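Local coordinates for protein induced by osmotic stress (Scheffersomyces stipitis, PDB 5YWN), which probably catalyses the NADPH-dependent asymmetric reduction of ketones, haloketones among them, as an extended short-chain dehydrogenase/reductase, at residues Thr11-Gln16 against Asn210-Met215; Val193-Pro198 against Arg239-Ala244; Lys305-Lys308 against Glu314-Asp317. The protein carries 1 engineered substitution. All coordinates share one frame; numbering follows the deposited sequence.

Overall arrangement
Contacts 1 and 2 lie together around NADP+, contact 1 at its diphosphate and contact 2 at its nicotinamide, their centres about 9 Å apart, and their segments alternate along the chain. Contact 1 joins the start of helix 13-24, which follows the first strand of the seven-stranded parallel sheet, to helix 211-217; contact 2 joins strand 194-196 to helix 238-250. Tyr13 OH and Ser212 OG reach the carbonyls of Gly197 and Ile195, so the two contacts are joined directly. Contact 3 follows later in the chain, its centre about 11 Å from that of contact 2 and about 21 Å from that of contact 1. Asp240 accepts from Phe316 N and so ties the C-terminal loop to helix 238-250.

Contact 1: residues Thr11-Gln16 against Asn210-Met215; sequences TGYLAQ and NHSAEM. Engineered in segment 210-215: His211 (natural residue Leu). With NAP (NADP nicotinamide-adenine-dinucleotide phosphate), chain B.
Tyr13 and Asn210 meet with their side chains crossed at about a right angle, the phenol ring and the amide turned 46° against each other. Tyr13 CD2 lies 3.5 Å from Asn210 ND2, an oblique approach. The methyl group of Ala213 comes over one face of the ring, displaced toward its rim, with Ala213 CB 4.0 Å from Tyr13 CZ, while the phenol hydroxyl is taken by Gly197 O. The Asn210 amide works at both ends. CG anti to the backbone N (chi1 167°) brings the amide to the diphosphate, and ND2 gives its protons to NADP+ O1N at 2.5 Å and O1A at 2.9 Å, one oxygen from each phosphate. OD1 turns back as the N-cap of helix 211-217, accepting from Ala213 N at 3.0 Å in the carbonyl plane. Facing this helix start is the dinucleotide-binding loop of the Rossmann fold, between strand 4-7 and helix 13-24, where Tyr13 N and Leu14 N add weak bonds to the diphosphate. A CB on Gly12 would collide with NADP+ O5B. Ser212 OG is bonded to Ile195 O and weakly accepts from the carboxamide N7N. The engineered His211 brings its CE1 to 3.2 Å from NADP+ O1N.

Contact 2: residues Val193-Pro198 against Arg239-Ala244; sequences VYIFGP and RDVAKA. With NAP (NADP nicotinamide-adenine-dinucleotide phosphate), chain B.
The short parallel pair of strands 194-196 and 234-237 is separate from the large Rossmann sheet; the second strand runs directly into helix 238-250, and this contact is where the first packs on that helix beside the nicotinamide pocket. Ile195 CD1 touches Val241 CG2 at 4.1 Å, a methyl-to-methyl contact. Both residues also lean on helix 13-24, Ile195 against Tyr13 and Val241 against Leu14. The branch of Ile195 that reaches the helix serves the cofactor too: CG1 beside the backbone N (chi1 -54°) and an extended second torsion bring CD1 to the carboxamide, 3.2 Å from NADP+ N7N. The backbone N of Ile195 donates to NADP+ O7N at 3.2 Å, with an angle of 152° at the hydrogen, so Ile195 meets the carboxamide with a backbone bond on its oxygen and a methyl against its nitrogen. Further along, the chain turns through Gly197, whose positive phi of 126° would press a side chain against the preceding carbonyl. The side chains of Pro198 and Arg239 cross at about a right angle. Salt bridges to Asp237 and Asp324 hold the guanidinium, and Pro198 CD sits over one face of it, toward the rim, 3.6 Å from Arg239 NH2.

Contact 3: residues Lys305-Lys308 against Glu314-Asp317; sequences KKTK and EYFD
This is a lysine-on-tyrosine contact with a water bridge beside it, formed where helix 305-311 packs against the loop that leads to the last helix of the chain. Lys308 lies across the Tyr315 ring obliquely. Its chain bends at three successive torsions, which folds the aliphatic end over the ring and leaves the ammonium above the CD2-CE2 edge. Lys308 CE makes the CH-pi contact, 3.9 Å from the Tyr315 ring centroid and 23° off the ring normal. Further out, Lys308 NZ stands 4.3 Å from the same centroid at 32° off the normal, an off-centre cation-pi interaction. At the hydroxyl end, Lys308 CD comes within 3.2 Å of Tyr315 OH. The loop 314-317 joins two helices of the C-terminal region: Asp317 is the N-cap of helix 318-332, while Tyr315 also packs on Leu261 in the edge strand 258-261 of the seven-stranded Rossmann sheet, and on Ile236 of strand 234-237. Were Tyr315 replaced by an alanine, the Lys308 chain would probably lose the face it lies on and turn more freely, with a gap opened beside Leu261. The charges of Lys308 and Glu314 do not meet directly, Lys308 NZ and Glu314 OE1 being 4.4 Å apart. A water spans them, accepting from Lys308 NZ at 3.0 Å and donating to Glu314 OE1 at 2.5 Å; the same water accepts from Tyr315 N at 2.9 Å. The hydroxyl of Thr307 is hydrogen-bonded to Glu144 OE2 and accepts from Leu260 N, while Thr307 CG2 borders Tyr315 OH at 4.2 Å.

Contact 1: residues Thr11-Gln16 against Asn210-Met215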
loop_
_atom_site.group_PDB
_atom_site.type_symbol
_atom_site.label_atom_id
_atom_site.label_comp_id
_atom_site.label_asym_id
_atom_site.label_seq_id
_atom_site.Cartn_x
_atom_site.Cartn_y
_atom_site.Cartn_z
ATOM N N THR A 11 6.675 -6.251 7.848
ATOM C CA THR A 11 5.610 -7.164 8.219
ATOM C C THR A 11 4.320 -7.088 7.393
ATOM O O THR A 11 3.589 -8.000 7.369
ATOM C CB THR A 11 5.255 -7.089 9.700
ATOM O OG1 THR A 11 4.890 -5.787 10.032
ATOM C CG2 THR A 11 6.394 -7.505 10.531
ATOM N N GLY A 12 4.072 -5.946 6.789
ATOM C CA GLY A 12 2.828 -5.624 6.146
ATOM C C GLY A 12 2.532 -6.341 4.838
ATOM O O GLY A 12 3.385 -6.942 4.287
ATOM N N TYR A 13 1.282 -6.265 4.425
ATOM C CA TYR A 13 0.765 -6.945 3.267
ATOM C C TYR A 13 1.383 -6.491 1.963
ATOM O O TYR A 13 1.923 -7.259 1.268
ATOM C CB TYR A 13 -0.749 -6.721 3.235
ATOM C CG TYR A 13 -1.541 -7.010 1.961
ATOM C CD1 TYR A 13 -1.576 -8.257 1.383
ATOM C CD2 TYR A 13 -2.329 -6.053 1.409
ATOM C CE1 TYR A 13 -2.357 -8.501 0.273
ATOM C CE2 TYR A 13 -3.071 -6.278 0.304
ATOM C CZ TYR A 13 -3.094 -7.509 -0.270
ATOM O OH TYR A 13 -3.866 -7.679 -1.352
ATOM N N LEU A 14 1.339 -5.223 1.685
ATOM C CA LEU A 14 2.049 -4.661 0.553
ATOM C C LEU A 14 3.583 -4.818 0.631
ATOM O O LEU A 14 4.216 -5.109 -0.308
ATOM C CB LEU A 14 1.748 -3.191 0.420
ATOM C CG LEU A 14 2.533 -2.438 -0.623
ATOM C CD1 LEU A 14 2.282 -3.097 -1.948
ATOM C CD2 LEU A 14 2.104 -0.993 -0.653
ATOM N N ALA A 15 4.120 -4.599 1.792
ATOM C CA ALA A 15 5.538 -4.642 2.000
ATOM C C ALA A 15 6.120 -6.028 1.688
ATOM O O ALA A 15 7.096 -6.109 1.065
ATOM C CB ALA A 15 5.848 -4.249 3.400
ATOM N N GLN A 16 5.436 -7.080 2.101
ATOM C CA GLN A 16 5.827 -8.442 1.792
ATOM C C GLN A 16 5.817 -8.785 0.305
ATOM O O GLN A 16 6.643 -9.447 -0.123
ATOM C CB GLN A 16 5.067 -9.463 2.617
ATOM C CG GLN A 16 5.472 -9.485 4.069
ATOM C CD GLN A 16 5.029 -10.702 4.831
ATOM O OE1 GLN A 16 5.336 -11.792 4.476
ATOM N NE2 GLN A 16 4.323 -10.485 5.901
ATOM N N ASN A 210 -5.599 -7.870 6.753
ATOM C CA ASN A 210 -5.352 -6.571 6.222
ATOM C C ASN A 210 -6.678 -5.971 5.844
ATOM O O ASN A 210 -7.487 -6.615 5.279
ATOM C CB ASN A 210 -4.414 -6.673 5.032
ATOM C CG ASN A 210 -4.356 -5.418 4.239
ATOM O OD1 ASN A 210 -5.209 -5.163 3.473
ATOM N ND2 ASN A 210 -3.343 -4.614 4.471
ATOM N N HIS A 211 -6.865 -4.722 6.156
ATOM C CA HIS A 211 -8.144 -4.139 5.979
ATOM C C HIS A 211 -8.601 -4.170 4.538
ATOM O O HIS A 211 -9.679 -4.590 4.312
ATOM C CB HIS A 211 -8.171 -2.722 6.504
ATOM C CG HIS A 211 -7.262 -1.793 5.790
ATOM N ND1 HIS A 211 -5.906 -1.812 5.950
ATOM C CD2 HIS A 211 -7.515 -0.817 4.891
ATOM C CE1 HIS A 211 -5.353 -0.892 5.191
ATOM N NE2 HIS A 211 -6.311 -0.260 4.543
ATOM N N SER A 212 -7.786 -3.786 3.571
ATOM C CA SER A 212 -8.168 -3.906 2.176
ATOM C C SER A 212 -8.387 -5.341 1.624
ATOM O O SER A 212 -9.367 -5.607 1.064
ATOM C CB SER A 212 -7.201 -3.113 1.288
ATOM O OG SER A 212 -6.063 -3.799 1.072
ATOM N N ALA A 213 -7.492 -6.253 1.883
ATOM C CA ALA A 213 -7.595 -7.614 1.387
ATOM C C ALA A 213 -8.848 -8.295 1.922
ATOM O O ALA A 213 -9.460 -9.028 1.241
ATOM C CB ALA A 213 -6.375 -8.427 1.730
ATOM N N GLU A 214 -9.194 -7.995 3.156
ATOM C CA GLU A 214 -10.316 -8.570 3.804
ATOM C C GLU A 214 -11.639 -8.154 3.178
ATOM O O GLU A 214 -12.572 -8.790 3.362
ATOM C CB GLU A 214 -10.275 -8.307 5.285
ATOM C CG GLU A 214 -11.410 -8.886 6.100
ATOM C CD GLU A 214 -11.372 -10.393 6.221
ATOM O OE1 GLU A 214 -10.348 -10.998 5.885
ATOM O OE2 GLU A 214 -12.389 -10.946 6.630
ATOM N N MET A 215 -11.664 -7.064 2.441
ATOM C CA MET A 215 -12.841 -6.663 1.725
ATOM C C MET A 215 -13.211 -7.701 0.679
ATOM O O MET A 215 -14.343 -7.922 0.443
ATOM C CB MET A 215 -12.689 -5.312 1.075
ATOM C CG MET A 215 -12.794 -4.116 2.001
ATOM S SD MET A 215 -12.067 -2.694 1.229
ATOM C CE MET A 215 -13.201 -2.365 -0.070
HETATM P PA NAP B . -0.878 -3.057 6.829
HETATM O O1A NAP B . -0.972 -4.407 6.160
HETATM O O2A NAP B . -1.466 -2.856 8.206
HETATM O O5B NAP B . 0.672 -2.625 6.875
HETATM C C5B NAP B . 1.123 -1.649 7.812
HETATM C C4B NAP B . 2.495 -2.043 8.346
HETATM O O4B NAP B . 3.180 -0.888 8.840
HETATM C C3B NAP B . 2.384 -3.043 9.487
HETATM O O3B NAP B . 3.034 -4.272 9.149
HETATM C C2B NAP B . 3.048 -2.396 10.686
HETATM O O2B NAP B . 4.139 -3.188 11.148
HETATM C C1B NAP B . 3.533 -1.031 10.219
HETATM N N9A NAP B . 2.893 0.040 11.024
HETATM C C8A NAP B . 1.578 0.330 11.039
HETATM N N7A NAP B . 1.326 1.365 11.882
HETATM C C5A NAP B . 2.497 1.751 12.421
HETATM C C6A NAP B . 2.943 2.783 13.385
HETATM N N6A NAP B . 2.059 3.635 13.959
HETATM N N1A NAP B . 4.262 2.845 13.673
HETATM C C2A NAP B . 5.158 2.009 13.114
HETATM N N3A NAP B . 4.815 1.051 12.233
HETATM C C4A NAP B . 3.528 0.874 11.852
HETATM O O3 NAP B . -1.520 -1.959 5.841
HETATM P PN NAP B . -1.422 -2.141 4.245
HETATM O O1N NAP B . -2.823 -2.258 3.695
HETATM O O2N NAP B . -0.406 -3.219 3.952
HETATM O O5D NAP B . -0.810 -0.730 3.767
HETATM C C5D NAP B . 0.564 -0.625 3.397
HETATM C C4D NAP B . 0.895 0.818 3.039
HETATM O O4D NAP B . 0.347 1.148 1.758
HETATM C C3D NAP B . 0.324 1.797 4.055
HETATM O O3D NAP B . 1.373 2.507 4.719
HETATM C C2D NAP B . -0.560 2.750 3.276
HETATM O O2D NAP B . -0.116 4.101 3.437
HETATM C C1D NAP B . -0.468 2.322 1.820
HETATM N N1N NAP B . -1.807 2.045 1.290
HETATM C C2N NAP B . -2.305 0.804 1.359
HETATM C C3N NAP B . -3.573 0.520 0.864
HETATM C C7N NAP B . -4.123 -0.873 0.945
HETATM O O7N NAP B . -5.311 -1.060 0.741
HETATM N N7N NAP B . -3.294 -1.874 1.239
HETATM C C4N NAP B . -4.324 1.537 0.293
HETATM C C5N NAP B . -3.787 2.814 0.233
HETATM C C6N NAP B . -2.514 3.044 0.743
HETATM P P2B NAP B . 3.908 -4.321 12.269
HETATM O O1X NAP B . 5.250 -4.436 12.951
HETATM O O2X NAP B . 2.812 -3.755 13.138
HETATM O O3X NAP B . 3.506 -5.541 11.475
#

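Contact 2: residues Val193-Pro198 against Arg239-Ala244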
loop_
_atom_site.group_PDB
_atom_site.type_symbol
_atom_site.label_atom_id
_atom_site.label_comp_id
_atom_site.label_asym_id
_atom_site.label_seq_id
_atom_site.Cartn_x
_atom_site.Cartn_y
_atom_site.Cartn_z
ATOM N N VAL A 193 -5.129 2.963 -4.674
ATOM C CA VAL A 193 -6.484 2.759 -4.221
ATOM C C VAL A 193 -6.580 1.494 -3.349
ATOM O O VAL A 193 -5.593 1.034 -2.875
ATOM C CB VAL A 193 -7.488 2.736 -5.393
ATOM C CG1 VAL A 193 -7.401 4.013 -6.168
ATOM C CG2 VAL A 193 -7.256 1.537 -6.274
ATOM N N TYR A 194 -7.765 0.954 -3.155
ATOM C CA TYR A 194 -7.896 -0.263 -2.375
ATOM C C TYR A 194 -7.055 -1.396 -2.987
ATOM O O TYR A 194 -7.115 -1.658 -4.145
ATOM C CB TYR A 194 -9.335 -0.739 -2.288
ATOM C CG TYR A 194 -10.247 0.029 -1.422
ATOM C CD1 TYR A 194 -10.122 -0.004 -0.080
ATOM C CD2 TYR A 194 -11.239 0.775 -1.948
ATOM C CE1 TYR A 194 -10.944 0.678 0.733
ATOM C CE2 TYR A 194 -12.090 1.493 -1.145
ATOM C CZ TYR A 194 -11.923 1.437 0.209
ATOM O OH TYR A 194 -12.756 2.099 1.025
ATOM N N ILE A 195 -6.286 -2.037 -2.155
ATOM C CA ILE A 195 -5.403 -3.073 -2.600
ATOM C C ILE A 195 -5.929 -4.491 -2.300
ATOM O O ILE A 195 -6.073 -4.871 -1.185
ATOM C CB ILE A 195 -3.994 -2.909 -2.014
ATOM C CG1 ILE A 195 -3.418 -1.520 -2.286
ATOM C CG2 ILE A 195 -3.088 -4.003 -2.510
ATOM C CD1 ILE A 195 -2.075 -1.319 -1.684
ATOM N N PHE A 196 -6.166 -5.235 -3.358
ATOM C CA PHE A 196 -6.610 -6.606 -3.297
ATOM C C PHE A 196 -5.542 -7.559 -3.881
ATOM O O PHE A 196 -4.697 -7.167 -4.591
ATOM C CB PHE A 196 -7.931 -6.859 -4.040
ATOM C CG PHE A 196 -9.084 -6.015 -3.612
ATOM C CD1 PHE A 196 -9.174 -5.474 -2.365
ATOM C CD2 PHE A 196 -10.105 -5.785 -4.484
ATOM C CE1 PHE A 196 -10.243 -4.711 -2.020
ATOM C CE2 PHE A 196 -11.179 -5.038 -4.133
ATOM C CZ PHE A 196 -11.247 -4.488 -2.917
ATOM N N GLY A 197 -5.702 -8.828 -3.592
ATOM C CA GLY A 197 -4.815 -9.842 -4.048
ATOM C C GLY A 197 -4.204 -10.757 -3.003
ATOM O O GLY A 197 -4.280 -10.518 -1.850
ATOM N N PRO A 198 -3.609 -11.853 -3.440
ATOM C CA PRO A 198 -3.049 -12.829 -2.513
ATOM C C PRO A 198 -1.892 -12.303 -1.702
ATOM O O PRO A 198 -1.265 -11.417 -2.145
ATOM C CB PRO A 198 -2.559 -13.929 -3.433
ATOM C CG PRO A 198 -2.237 -13.249 -4.691
ATOM C CD PRO A 198 -3.238 -12.169 -4.822
ATOM N N ARG A 239 0.136 -7.083 -6.486
ATOM C CA ARG A 239 1.254 -7.381 -7.298
ATOM C C ARG A 239 1.609 -6.242 -8.263
ATOM O O ARG A 239 2.730 -5.995 -8.515
ATOM C CB ARG A 239 1.120 -8.714 -7.964
ATOM C CG ARG A 239 0.984 -9.856 -6.997
ATOM C CD ARG A 239 0.315 -11.048 -7.619
ATOM N NE ARG A 239 -1.107 -10.884 -7.761
ATOM C CZ ARG A 239 -1.920 -11.807 -8.227
ATOM N NH1 ARG A 239 -1.462 -12.977 -8.591
ATOM N NH2 ARG A 239 -3.171 -11.566 -8.329
ATOM N N ASP A 240 0.589 -5.587 -8.773
ATOM C CA ASP A 240 0.753 -4.383 -9.518
ATOM C C ASP A 240 1.331 -3.201 -8.694
ATOM O O ASP A 240 2.142 -2.501 -9.156
ATOM C CB ASP A 240 -0.523 -4.021 -10.227
ATOM C CG ASP A 240 -0.911 -5.027 -11.278
ATOM O OD1 ASP A 240 -0.060 -5.505 -11.959
ATOM O OD2 ASP A 240 -2.062 -5.319 -11.406
ATOM N N VAL A 241 0.888 -3.045 -7.455
ATOM C CA VAL A 241 1.426 -2.033 -6.592
ATOM C C VAL A 241 2.910 -2.264 -6.330
ATOM O O VAL A 241 3.689 -1.360 -6.413
ATOM C CB VAL A 241 0.670 -1.859 -5.287
ATOM C CG1 VAL A 241 1.292 -0.734 -4.512
ATOM C CG2 VAL A 241 -0.764 -1.527 -5.555
ATOM N N ALA A 242 3.260 -3.505 -6.105
ATOM C CA ALA A 242 4.630 -3.871 -5.915
ATOM C C ALA A 242 5.510 -3.583 -7.143
ATOM O O ALA A 242 6.516 -3.028 -7.016
ATOM C CB ALA A 242 4.761 -5.303 -5.463
ATOM N N LYS A 243 5.027 -3.914 -8.308
ATOM C CA LYS A 243 5.711 -3.636 -9.529
ATOM C C LYS A 243 5.897 -2.155 -9.704
ATOM O O LYS A 243 6.892 -1.754 -10.162
ATOM C CB LYS A 243 5.051 -4.266 -10.731
ATOM C CG LYS A 243 5.180 -5.764 -10.773
ATOM C CD LYS A 243 4.731 -6.385 -12.073
ATOM C CE LYS A 243 3.237 -6.503 -12.185
ATOM N NZ LYS A 243 2.819 -7.278 -13.341
ATOM N N ALA A 244 4.911 -1.365 -9.296
ATOM C CA ALA A 244 5.000 0.079 -9.316
ATOM C C ALA A 244 6.096 0.627 -8.415
ATOM O O ALA A 244 6.764 1.530 -8.774
ATOM C CB ALA A 244 3.682 0.741 -9.028
HETATM P PA NAP B . -0.878 -3.057 6.829
HETATM O O1A NAP B . -0.972 -4.407 6.160
HETATM O O2A NAP B . -1.466 -2.856 8.206
HETATM O O5B NAP B . 0.672 -2.625 6.875
HETATM C C5B NAP B . 1.123 -1.649 7.812
HETATM C C4B NAP B . 2.495 -2.043 8.346
HETATM O O4B NAP B . 3.180 -0.888 8.840
HETATM C C3B NAP B . 2.384 -3.043 9.487
HETATM O O3B NAP B . 3.034 -4.272 9.149
HETATM C C2B NAP B . 3.048 -2.396 10.686
HETATM O O2B NAP B . 4.139 -3.188 11.148
HETATM C C1B NAP B . 3.533 -1.031 10.219
HETATM N N9A NAP B . 2.893 0.040 11.024
HETATM C C8A NAP B . 1.578 0.330 11.039
HETATM N N7A NAP B . 1.326 1.365 11.882
HETATM C C5A NAP B . 2.497 1.751 12.421
HETATM C C6A NAP B . 2.943 2.783 13.385
HETATM N N6A NAP B . 2.059 3.635 13.959
HETATM N N1A NAP B . 4.262 2.845 13.673
HETATM C C2A NAP B . 5.158 2.009 13.114
HETATM N N3A NAP B . 4.815 1.051 12.233
HETATM C C4A NAP B . 3.528 0.874 11.852
HETATM O O3 NAP B . -1.520 -1.959 5.841
HETATM P PN NAP B . -1.422 -2.141 4.245
HETATM O O1N NAP B . -2.823 -2.258 3.695
HETATM O O2N NAP B . -0.406 -3.219 3.952
HETATM O O5D NAP B . -0.810 -0.730 3.767
HETATM C C5D NAP B . 0.564 -0.625 3.397
HETATM C C4D NAP B . 0.895 0.818 3.039
HETATM O O4D NAP B . 0.347 1.148 1.758
HETATM C C3D NAP B . 0.324 1.797 4.055
HETATM O O3D NAP B . 1.373 2.507 4.719
HETATM C C2D NAP B . -0.560 2.750 3.276
HETATM O O2D NAP B . -0.116 4.101 3.437
HETATM C C1D NAP B . -0.468 2.322 1.820
HETATM N N1N NAP B . -1.807 2.045 1.290
HETATM C C2N NAP B . -2.305 0.804 1.359
HETATM C C3N NAP B . -3.573 0.520 0.864
HETATM C C7N NAP B . -4.123 -0.873 0.945
HETATM O O7N NAP B . -5.311 -1.060 0.741
HETATM N N7N NAP B . -3.294 -1.874 1.239
HETATM C C4N NAP B . -4.324 1.537 0.293
HETATM C C5N NAP B . -3.787 2.814 0.233
HETATM C C6N NAP B . -2.514 3.044 0.743
HETATM P P2B NAP B . 3.908 -4.321 12.269
HETATM O O1X NAP B . 5.250 -4.436 12.951
HETATM O O2X NAP B . 2.812 -3.755 13.138
HETATM O O3X NAP B . 3.506 -5.541 11.475
#

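Contact 3: residues Lys305-Lys308 against Glu314-Asp317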
loop_
_atom_site.group_PDB
_atom_site.type_symbol
_atom_site.label_atom_id
_atom_site.label_comp_id
_atom_site.label_asym_id
_atom_site.label_seq_id
_atom_site.Cartn_x
_atom_site.Cartn_y
_atom_site.Cartn_z
ATOM N N LYS A 305 -2.910 8.405 -17.010
ATOM C CA LYS A 305 -2.204 8.192 -18.260
ATOM C C LYS A 305 -0.709 8.279 -18.112
ATOM O O LYS A 305 -0.016 7.451 -18.588
ATOM C CB LYS A 305 -2.696 9.146 -19.346
ATOM C CG LYS A 305 -4.109 8.836 -19.804
ATOM C CD LYS A 305 -4.571 9.616 -21.022
ATOM C CE LYS A 305 -4.271 11.106 -20.968
ATOM N NZ LYS A 305 -4.947 11.869 -19.919
ATOM N N LYS A 306 -0.249 9.245 -17.368
ATOM C CA LYS A 306 1.150 9.414 -17.113
ATOM C C LYS A 306 1.746 8.206 -16.359
ATOM O O LYS A 306 2.746 7.701 -16.714
ATOM C CB LYS A 306 1.359 10.690 -16.300
ATOM C CG LYS A 306 2.804 11.025 -16.035
ATOM C CD LYS A 306 3.008 12.217 -15.145
ATOM C CE LYS A 306 2.862 13.533 -15.878
ATOM N NZ LYS A 306 3.597 14.630 -15.225
ATOM N N THR A 307 1.056 7.769 -15.333
ATOM C CA THR A 307 1.499 6.667 -14.538
ATOM C C THR A 307 1.613 5.415 -15.404
ATOM O O THR A 307 2.604 4.777 -15.380
ATOM C CB THR A 307 0.588 6.454 -13.313
ATOM O OG1 THR A 307 0.743 7.524 -12.408
ATOM C CG2 THR A 307 0.860 5.181 -12.621
ATOM N N LYS A 308 0.612 5.135 -16.201
ATOM C CA LYS A 308 0.604 3.955 -17.059
ATOM C C LYS A 308 1.737 3.958 -18.069
ATOM O O LYS A 308 2.359 2.966 -18.268
ATOM C CB LYS A 308 -0.726 3.791 -17.778
ATOM C CG LYS A 308 -1.889 3.393 -16.934
ATOM C CD LYS A 308 -1.589 2.204 -16.098
ATOM C CE LYS A 308 -1.784 0.911 -16.876
ATOM N NZ LYS A 308 -3.185 0.846 -17.327
ATOM N N GLU A 314 0.658 -3.902 -18.016
ATOM C CA GLU A 314 -0.755 -4.072 -17.856
ATOM C C GLU A 314 -1.110 -4.630 -16.468
ATOM O O GLU A 314 -0.379 -5.406 -15.916
ATOM C CB GLU A 314 -1.308 -4.976 -18.940
ATOM C CG GLU A 314 -1.353 -4.370 -20.316
ATOM C CD GLU A 314 -2.147 -3.100 -20.419
ATOM O OE1 GLU A 314 -3.128 -2.885 -19.711
ATOM O OE2 GLU A 314 -1.771 -2.306 -21.255
ATOM N N TYR A 315 -2.216 -4.178 -15.927
ATOM C CA TYR A 315 -2.680 -4.577 -14.621
ATOM C C TYR A 315 -3.434 -5.913 -14.600
ATOM O O TYR A 315 -3.992 -6.285 -15.532
ATOM C CB TYR A 315 -3.558 -3.475 -14.030
ATOM C CG TYR A 315 -2.921 -2.124 -13.747
ATOM C CD1 TYR A 315 -1.598 -2.001 -13.355
ATOM C CD2 TYR A 315 -3.665 -0.978 -13.836
ATOM C CE1 TYR A 315 -1.048 -0.774 -13.088
ATOM C CE2 TYR A 315 -3.129 0.247 -13.585
ATOM C CZ TYR A 315 -1.837 0.363 -13.198
ATOM O OH TYR A 315 -1.348 1.582 -12.964
ATOM N N PHE A 316 -3.411 -6.590 -13.475
ATOM C CA PHE A 316 -4.233 -7.716 -13.203
ATOM C C PHE A 316 -5.679 -7.225 -13.215
ATOM O O PHE A 316 -5.976 -6.212 -12.700
ATOM C CB PHE A 316 -3.906 -8.282 -11.832
ATOM C CG PHE A 316 -2.700 -9.160 -11.785
ATOM C CD1 PHE A 316 -2.792 -10.474 -12.087
ATOM C CD2 PHE A 316 -1.490 -8.662 -11.452
ATOM C CE1 PHE A 316 -1.697 -11.302 -12.031
ATOM C CE2 PHE A 316 -0.389 -9.467 -11.401
ATOM C CZ PHE A 316 -0.493 -10.795 -11.681
ATOM N N ASP A 317 -6.551 -7.972 -13.837
ATOM C CA ASP A 317 -7.954 -7.657 -13.796
ATOM C C ASP A 317 -8.601 -8.064 -12.482
ATOM O O ASP A 317 -8.057 -8.791 -11.753
ATOM C CB ASP A 317 -8.673 -8.137 -15.038
ATOM C CG ASP A 317 -9.031 -9.593 -15.011
ATOM O OD1 ASP A 317 -8.825 -10.258 -14.042
ATOM O OD2 ASP A 317 -9.604 -10.068 -15.997
HETATM O O HOH W 1 -3.721 -2.093 -17.370
#